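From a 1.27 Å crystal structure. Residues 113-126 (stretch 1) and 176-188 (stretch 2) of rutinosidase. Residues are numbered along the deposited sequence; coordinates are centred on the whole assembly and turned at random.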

ATOM      1  N   GLN A 113      10.883  32.175  18.065  1.00 15.80           N
ATOM      2  CA  GLN A 113      10.581  30.735  18.206  1.00 15.20           C
ATOM      3  C   GLN A 113      11.603  30.022  19.075  1.00 15.20           C
ATOM      4  O   GLN A 113      11.214  29.192  19.924  1.00 16.15           O
ATOM      5  CB  GLN A 113      10.535  30.079  16.837  1.00 14.76           C
ATOM      6  CG  GLN A 113       9.374  30.514  15.973  1.00 15.34           C
ATOM      7  CD  GLN A 113       9.732  31.554  14.938  1.00 15.85           C
ATOM      8  OE1 GLN A 113      10.486  32.476  15.250  1.00 18.05           O
ATOM      9  NE2 GLN A 113       9.262  31.396  13.699  1.00 17.66           N
ATOM     10  N   THR A 114      12.915  30.176  18.845  1.00 15.18           N
ATOM     11  CA  THR A 114      13.918  29.325  19.526  1.00 16.14           C
ATOM     12  C   THR A 114      14.003  29.722  21.018  1.00 15.93           C
ATOM     13  O   THR A 114      14.458  28.914  21.814  1.00 16.42           O
ATOM     14  CB  THR A 114      15.295  29.382  18.841  1.00 16.72           C
ATOM     15  OG1 THR A 114      15.766  30.732  18.859  1.00 18.68           O
ATOM     16  CG2 THR A 114      15.248  28.812  17.438  1.00 18.37           C
ATOM     17  N   ALA A 115      13.610  30.932  21.377  1.00 17.82           N
ATOM     18  CA  ALA A 115      13.562  31.304  22.804  1.00 16.93           C
ATOM     19  C   ALA A 115      12.462  30.498  23.498  1.00 16.00           C
ATOM     20  O   ALA A 115      12.678  29.997  24.619  1.00 17.13           O
ATOM     21  CB  ALA A 115      13.306  32.782  22.972  1.00 16.57           C
ATOM     22  N   TYR A 116      11.317  30.374  22.866  1.00 15.39           N
ATOM     23  CA  TYR A 116      10.217  29.562  23.454  1.00 16.24           C
ATOM     24  C   TYR A 116      10.597  28.094  23.468  1.00 17.22           C
ATOM     25  O   TYR A 116      10.276  27.367  24.421  1.00 17.37           O
ATOM     26  CB  TYR A 116       8.912  29.841  22.717  1.00 17.22           C
ATOM     27  CG  TYR A 116       8.382  31.233  22.927  1.00 19.46           C
ATOM     28  CD1 TYR A 116       7.890  31.606  24.170  1.00 23.69           C
ATOM     29  CD2 TYR A 116       8.405  32.158  21.912  1.00 18.86           C
ATOM     30  CE1 TYR A 116       7.432  32.894  24.393  1.00 23.45           C
ATOM     31  CE2 TYR A 116       7.943  33.451  22.126  1.00 22.65           C
ATOM     32  CZ  TYR A 116       7.466  33.816  23.377  1.00 25.05           C
ATOM     33  OH  TYR A 116       7.026  35.097  23.639  1.00 27.95           O
ATOM     34  N   LEU A 117      11.242  27.627  22.396  1.00 16.24           N
ATOM     35  CA  LEU A 117      11.714  26.239  22.320  1.00 16.94           C
ATOM     36  C   LEU A 117      12.662  25.974  23.502  1.00 16.77           C
ATOM     37  O   LEU A 117      12.548  24.933  24.192  1.00 16.98           O
ATOM     38  CB  LEU A 117      12.406  26.014  20.961  1.00 18.11           C
ATOM     39  CG  LEU A 117      12.460  24.531  20.578  1.00 25.78           C
ATOM     40  CD1 LEU A 117      12.764  24.382  19.070  1.00 28.54           C
ATOM     41  CD2 LEU A 117      13.467  23.790  21.400  1.00 26.94           C
ATOM     42  N   LYS A 118      13.632  26.851  23.728  1.00 16.91           N
ATOM     43  CA  LYS A 118      14.574  26.682  24.840  1.00 16.53           C
ATOM     44  C   LYS A 118      13.867  26.698  26.220  1.00 15.58           C
ATOM     45  O   LYS A 118      14.203  25.834  27.046  1.00 16.35           O
ATOM     46  CB  LYS A 118      15.566  27.815  24.760  1.00 19.42           C
ATOM     47  CG  LYS A 118      16.577  27.703  25.899  1.00 20.56           C
ATOM     48  CD  LYS A 118      17.764  28.671  25.791  1.00 25.70           C
ATOM     49  CE  LYS A 118      18.616  28.623  27.039  1.00 26.31           C
ATOM     50  NZ  LYS A 118      19.140  27.265  27.322  1.00 25.67           N
ATOM     51  N   GLU A 119      12.890  27.585  26.415  1.00 16.58           N
ATOM     52  CA  GLU A 119      12.193  27.630  27.749  1.00 20.25           C
ATOM     53  C   GLU A 119      11.513  26.280  28.020  1.00 17.85           C
ATOM     54  O   GLU A 119      11.674  25.682  29.126  1.00 17.40           O
ATOM     55  CB  GLU A 119      11.163  28.749  27.793  1.00 24.28           C
ATOM     56  CG  GLU A 119      10.659  28.894  29.210  1.00 33.00           C
ATOM     57  CD  GLU A 119       9.259  29.431  29.416  1.00 47.16           C
ATOM     58  OE1 GLU A 119       8.289  28.716  29.042  1.00 47.81           O
ATOM     59  OE2 GLU A 119       9.149  30.527  30.035  1.00 49.33           O
ATOM     60  N   ILE A 120      10.816  25.765  26.998  1.00 16.88           N
ATOM     61  CA  ILE A 120      10.076  24.495  27.203  1.00 15.34           C
ATOM     62  C   ILE A 120      11.035  23.318  27.277  1.00 15.60           C
ATOM     63  O   ILE A 120      10.866  22.403  28.105  1.00 16.28           O
ATOM     64  CB  ILE A 120       9.043  24.320  26.058  1.00 16.39           C
ATOM     65  CG1 ILE A 120       7.951  25.401  26.175  1.00 19.07           C
ATOM     66  CG2 ILE A 120       8.511  22.882  26.037  1.00 17.74           C
ATOM     67  CD1 ILE A 120       7.184  25.472  27.482  1.00 22.88           C
ATOM     68  N   ALA A 121      12.023  23.214  26.373  1.00 14.80           N
ATOM     69  CA  ALA A 121      12.969  22.092  26.372  1.00 15.82           C
ATOM     70  C   ALA A 121      13.743  22.065  27.693  1.00 15.10           C
ATOM     71  O   ALA A 121      13.913  20.971  28.292  1.00 16.45           O
ATOM     72  CB  ALA A 121      13.893  22.219  25.157  1.00 16.96           C
ATOM     73  N   ASP A 122      14.245  23.229  28.119  1.00 17.29           N
ATOM     74  CA  ASP A 122      15.048  23.275  29.374  1.00 18.45           C
ATOM     75  C   ASP A 122      14.168  22.804  30.547  1.00 16.72           C
ATOM     76  O   ASP A 122      14.696  22.054  31.384  1.00 17.84           O
ATOM     77  CB  ASP A 122      15.534  24.675  29.677  1.00 19.25           C
ATOM     78  CG  ASP A 122      16.698  25.163  28.819  1.00 24.51           C
ATOM     79  OD1 ASP A 122      17.085  24.425  27.919  1.00 21.79           O
ATOM     80  OD2 ASP A 122      17.056  26.336  28.945  1.00 23.60           O
ATOM     81  N   TYR A 123      12.904  23.204  30.568  1.00 16.31           N
ATOM     82  CA  TYR A 123      11.995  22.815  31.678  1.00 16.85           C
ATOM     83  C   TYR A 123      11.810  21.307  31.656  1.00 16.15           C
ATOM     84  O   TYR A 123      11.865  20.586  32.687  1.00 17.03           O
ATOM     85  CB  TYR A 123      10.670  23.553  31.577  1.00 16.71           C
ATOM     86  CG  TYR A 123       9.734  23.146  32.688  1.00 17.53           C
ATOM     87  CD1 TYR A 123       9.919  23.617  33.978  1.00 19.13           C
ATOM     88  CD2 TYR A 123       8.696  22.248  32.480  1.00 17.01           C
ATOM     89  CE1 TYR A 123       9.085  23.204  35.025  1.00 20.27           C
ATOM     90  CE2 TYR A 123       7.837  21.861  33.489  1.00 17.90           C
ATOM     91  CZ  TYR A 123       8.058  22.315  34.779  1.00 18.66           C
ATOM     92  OH  TYR A 123       7.209  21.963  35.804  1.00 20.92           O
ATOM     93  N   ALA A 124      11.534  20.755  30.471  1.00 15.34           N
ATOM     94  CA  ALA A 124      11.318  19.311  30.294  1.00 15.40           C
ATOM     95  C   ALA A 124      12.550  18.490  30.677  1.00 15.09           C
ATOM     96  O   ALA A 124      12.438  17.404  31.267  1.00 16.40           O
ATOM     97  CB  ALA A 124      10.854  19.042  28.877  1.00 14.27           C
ATOM     98  N   ILE A 125      13.756  18.964  30.314  1.00 16.28           N
ATOM     99  CA  ILE A 125      14.997  18.252  30.628  1.00 15.61           C
ATOM    100  C   ILE A 125      15.273  18.364  32.132  1.00 15.54           C
ATOM    101  O   ILE A 125      15.526  17.322  32.753  1.00 17.02           O
ATOM    102  CB  ILE A 125      16.144  18.867  29.790  1.00 16.59           C
ATOM    103  CG1 ILE A 125      15.985  18.532  28.302  1.00 16.09           C
ATOM    104  CG2 ILE A 125      17.478  18.376  30.275  1.00 18.64           C
ATOM    105  CD1 ILE A 125      16.767  19.476  27.391  1.00 17.58           C
ATOM    106  N   LYS A 126      15.263  19.573  32.648  1.00 17.00           N
ATOM    107  CA  LYS A 126      15.632  19.762  34.088  1.00 17.67           C
ATOM    108  C   LYS A 126      14.635  19.055  34.997  1.00 18.27           C
ATOM    109  O   LYS A 126      15.074  18.402  35.994  1.00 20.12           O
ATOM    110  CB  LYS A 126      15.657  21.244  34.414  1.00 20.15           C
ATOM    111  N   ASN A 176      24.366  24.388  16.679  1.00 14.21           N
ATOM    112  CA  ASN A 176      24.848  25.410  17.666  1.00 16.22           C
ATOM    113  C   ASN A 176      23.884  25.496  18.854  1.00 17.10           C
ATOM    114  O   ASN A 176      24.313  25.578  20.009  1.00 17.03           O
ATOM    115  CB  ASN A 176      25.008  26.794  17.035  1.00 17.51           C
ATOM    116  CG  ASN A 176      25.528  27.829  18.001  1.00 21.32           C
ATOM    117  OD1 ASN A 176      26.700  27.706  18.419  1.00 26.20           O
ATOM    118  ND2 ASN A 176      24.697  28.789  18.363  1.00 23.27           N
ATOM    119  N   PHE A 177      22.567  25.444  18.603  1.00 15.46           N
ATOM    120  CA  PHE A 177      21.574  25.462  19.704  1.00 16.04           C
ATOM    121  C   PHE A 177      21.849  24.271  20.641  1.00 16.06           C
ATOM    122  O   PHE A 177      21.823  24.438  21.878  1.00 15.77           O
ATOM    123  CB  PHE A 177      20.188  25.383  19.074  1.00 15.22           C
ATOM    124  CG  PHE A 177      19.056  25.393  20.079  1.00 14.49           C
ATOM    125  CD1 PHE A 177      18.689  24.228  20.738  1.00 15.38           C
ATOM    126  CD2 PHE A 177      18.344  26.544  20.312  1.00 15.15           C
ATOM    127  CE1 PHE A 177      17.650  24.235  21.665  1.00 14.50           C
ATOM    128  CE2 PHE A 177      17.298  26.566  21.243  1.00 17.16           C
ATOM    129  CZ  PHE A 177      16.960  25.427  21.903  1.00 15.80           C
ATOM    130  N   ILE A 178      22.041  23.091  20.081  1.00 14.37           N
ATOM    131  CA  ILE A 178      22.239  21.856  20.878  1.00 15.08           C
ATOM    132  C   ILE A 178      23.541  21.982  21.702  1.00 17.67           C
ATOM    133  O   ILE A 178      23.576  21.708  22.914  1.00 16.99           O
ATOM    134  CB  ILE A 178      22.218  20.608  20.004  1.00 14.47           C
ATOM    135  CG1 ILE A 178      20.812  20.377  19.413  1.00 14.35           C
ATOM    136  CG2 ILE A 178      22.679  19.424  20.813  1.00 14.83           C
ATOM    137  CD1 ILE A 178      20.749  19.301  18.393  1.00 15.36           C
ATOM    138  N   GLN A 179      24.603  22.431  21.028  1.00 18.22           N
ATOM    139  CA  GLN A 179      25.941  22.490  21.693  1.00 18.76           C
ATOM    140  C   GLN A 179      25.966  23.549  22.781  1.00 20.48           C
ATOM    141  O   GLN A 179      26.749  23.373  23.759  1.00 23.09           O
ATOM    142  CB  GLN A 179      26.977  22.887  20.648  1.00 19.04           C
ATOM    143  CG  GLN A 179      27.322  21.771  19.697  1.00 19.80           C
ATOM    144  CD  GLN A 179      27.984  20.613  20.409  1.00 20.93           C
ATOM    145  OE1 GLN A 179      27.342  19.695  20.859  1.00 20.63           O
ATOM    146  NE2 GLN A 179      29.322  20.619  20.479  1.00 24.74           N
ATOM    147  N   THR A 180      25.203  24.606  22.686  1.00 18.55           N
ATOM    148  CA  THR A 180      25.166  25.708  23.692  1.00 19.34           C
ATOM    149  C   THR A 180      23.979  25.572  24.654  1.00 19.50           C
ATOM    150  O   THR A 180      23.703  26.496  25.446  1.00 21.31           O
ATOM    151  CB  THR A 180      25.148  27.056  23.007  1.00 21.88           C
ATOM    152  OG1 THR A 180      24.021  27.232  22.162  1.00 21.43           O
ATOM    153  CG2 THR A 180      26.401  27.288  22.180  1.00 22.26           C
ATOM    154  N   SER A 181      23.291  24.431  24.601  1.00 17.91           N
ATOM    155  CA  SER A 181      22.047  24.201  25.369  1.00 20.06           C
ATOM    156  C   SER A 181      22.278  24.027  26.864  1.00 20.90           C
ATOM    157  O   SER A 181      21.256  24.040  27.577  1.00 22.43           O
ATOM    158  CB  SER A 181      21.337  22.996  24.848  1.00 16.33           C
ATOM    159  OG  SER A 181      22.024  21.853  25.116  1.00 15.87           O
ATOM    160  N   GLY A 182      23.487  23.688  27.268  1.00 21.22           N
ATOM    161  CA  GLY A 182      23.762  23.230  28.661  1.00 22.78           C
ATOM    162  C   GLY A 182      23.502  21.753  28.858  1.00 25.02           C
ATOM    163  O   GLY A 182      23.848  21.200  29.923  1.00 25.55           O
ATOM    164  N   SER A 183      22.943  21.031  27.860  1.00 19.48           N
ATOM    165  CA  SER A 183      22.663  19.585  27.948  1.00 19.17           C
ATOM    166  C   SER A 183      22.592  19.007  26.537  1.00 20.84           C
ATOM    167  O   SER A 183      21.543  18.529  26.085  1.00 18.51           O
ATOM    168  CB  SER A 183      21.366  19.363  28.719  1.00 21.45           C
ATOM    169  OG  SER A 183      21.240  18.016  29.129  1.00 20.15           O
ATOM    170  N   PRO A 184      23.701  18.992  25.789  1.00 18.26           N
ATOM    171  CA  PRO A 184      23.662  18.506  24.411  1.00 17.27           C
ATOM    172  C   PRO A 184      23.206  17.057  24.328  1.00 17.64           C
ATOM    173  O   PRO A 184      22.738  16.589  23.257  1.00 16.67           O
ATOM    174  CB  PRO A 184      25.122  18.668  23.929  1.00 19.32           C
ATOM    175  CG  PRO A 184      25.926  18.674  25.242  1.00 22.40           C
ATOM    176  CD  PRO A 184      25.065  19.441  26.199  1.00 20.13           C
ATOM    177  N   GLN A 185      23.421  16.257  25.393  1.00 16.30           N
ATOM    178  CA  GLN A 185      23.033  14.862  25.488  1.00 17.47           C
ATOM    179  C   GLN A 185      21.492  14.664  25.440  1.00 14.89           C
ATOM    180  O   GLN A 185      21.082  13.536  25.287  1.00 16.46           O
ATOM    181  CB  GLN A 185      23.614  14.178  26.754  1.00 19.51           C
ATOM    182  CG  GLN A 185      23.178  14.751  28.089  1.00 23.60           C
ATOM    183  CD  GLN A 185      23.991  15.885  28.656  1.00 29.11           C
ATOM    184  OE1 GLN A 185      24.577  16.709  27.938  1.00 24.89           O
ATOM    185  NE2 GLN A 185      23.975  15.968  29.992  1.00 30.29           N
ATOM    186  N   SER A 186      20.766  15.744  25.561  1.00 15.78           N
ATOM    187  CA  SER A 186      19.276  15.652  25.649  1.00 14.16           C
ATOM    188  C   SER A 186      18.628  15.753  24.254  1.00 16.69           C
ATOM    189  O   SER A 186      17.391  15.728  24.192  1.00 14.75           O
ATOM    190  CB  SER A 186      18.730  16.714  26.498  1.00 17.29           C
ATOM    191  OG  SER A 186      19.227  16.566  27.858  1.00 17.18           O
ATOM    192  N   TYR A 187      19.359  15.895  23.157  1.00 13.76           N
ATOM    193  CA  TYR A 187      18.775  16.282  21.841  1.00 14.12           C
ATOM    194  C   TYR A 187      19.136  15.306  20.747  1.00 15.68           C
ATOM    195  O   TYR A 187      20.303  14.802  20.630  1.00 16.86           O
ATOM    196  CB  TYR A 187      19.236  17.665  21.434  1.00 14.17           C
ATOM    197  CG  TYR A 187      18.787  18.743  22.375  1.00 14.36           C
ATOM    198  CD1 TYR A 187      19.580  19.080  23.486  1.00 14.91           C
ATOM    199  CD2 TYR A 187      17.612  19.457  22.223  1.00 14.81           C
ATOM    200  CE1 TYR A 187      19.194  20.077  24.377  1.00 15.28           C
ATOM    201  CE2 TYR A 187      17.232  20.459  23.088  1.00 16.08           C
ATOM    202  CZ  TYR A 187      18.024  20.781  24.186  1.00 15.52           C
ATOM    203  OH  TYR A 187      17.599  21.774  25.004  1.00 15.94           O
ATOM    204  N   THR A 188      18.158  15.078  19.871  1.00 13.37           N
ATOM    205  CA  THR A 188      18.300  14.405  18.579  1.00 13.47           C
ATOM    206  C   THR A 188      17.950  15.409  17.495  1.00 13.11           C
ATOM    207  O   THR A 188      16.976  16.136  17.611  1.00 12.72           O
ATOM    208  CB  THR A 188      17.465  13.124  18.499  1.00 12.16           C
ATOM    209  OG1 THR A 188      18.033  12.161  19.383  1.00 13.07           O
ATOM    210  CG2 THR A 188      17.305  12.566  17.123  1.00 12.63           C
TER
HETATM  211  O   HOH W   1      18.879  22.293  27.378  1.00 21.92           O
HETATM  212  O   HOH W   2      17.118  24.406  25.150  1.00 29.38           O

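Two segments can pack closely without a single direct hydrogen bond between them, provided that side chains fill the hollows and water fills what remains. The contact between the helix 113-126 of rutinosidase and the segment 176-188 illustrates the principle, burying 392 Å² in total over both sides.

At one end the bump is F177, whose chi1 is t and whose CA-to-CB bond points toward the helix. Its ring lodges in a shallow hollow made by T114, L117 and K118, residues brought together by the helical repeat. L117 CD2 lies 3.9 Å from F177 CZ and K118 CB lies 4.0 Å from the same atom, while T114 O meets the edge of the ring, 3.7 Å from F177 CE2.

At the other end the roles are reversed, and the helix supplies the bump. I125 reaches into a pocket lined by S183, S186 and Y187: its CG2 lies 3.5 Å from S186 OG and 3.9 Å from S183 OG, and its CD1 approaches Y187 CZ at 3.7 Å. The serine hydroxyls are joined by a hydrogen bond from S183 OG to S186 OG (2.8 Å), so this polar wall is tied together beside the methyl group. The small A121 leaves room for the tyrosine, with A121 CB 3.7 Å from Y187 OH.

Between these two fits lies a polar gap. D122 OD1 and Y187 OH are 4.0 Å apart, too far for a direct hydrogen bond, and two waters bridge them. Water 1 donates to D122 OD1 (2.8 Å) and to S181 O (3.0 Å) and accepts from Y187 OH (2.7 Å); water 2 donates to D122 OD1 (2.8 Å) and Y187 OH (2.7 Å). The other carboxylate oxygen, D122 OD2, forms a salt bridge with K118 NZ (2.8 Å) along the helix.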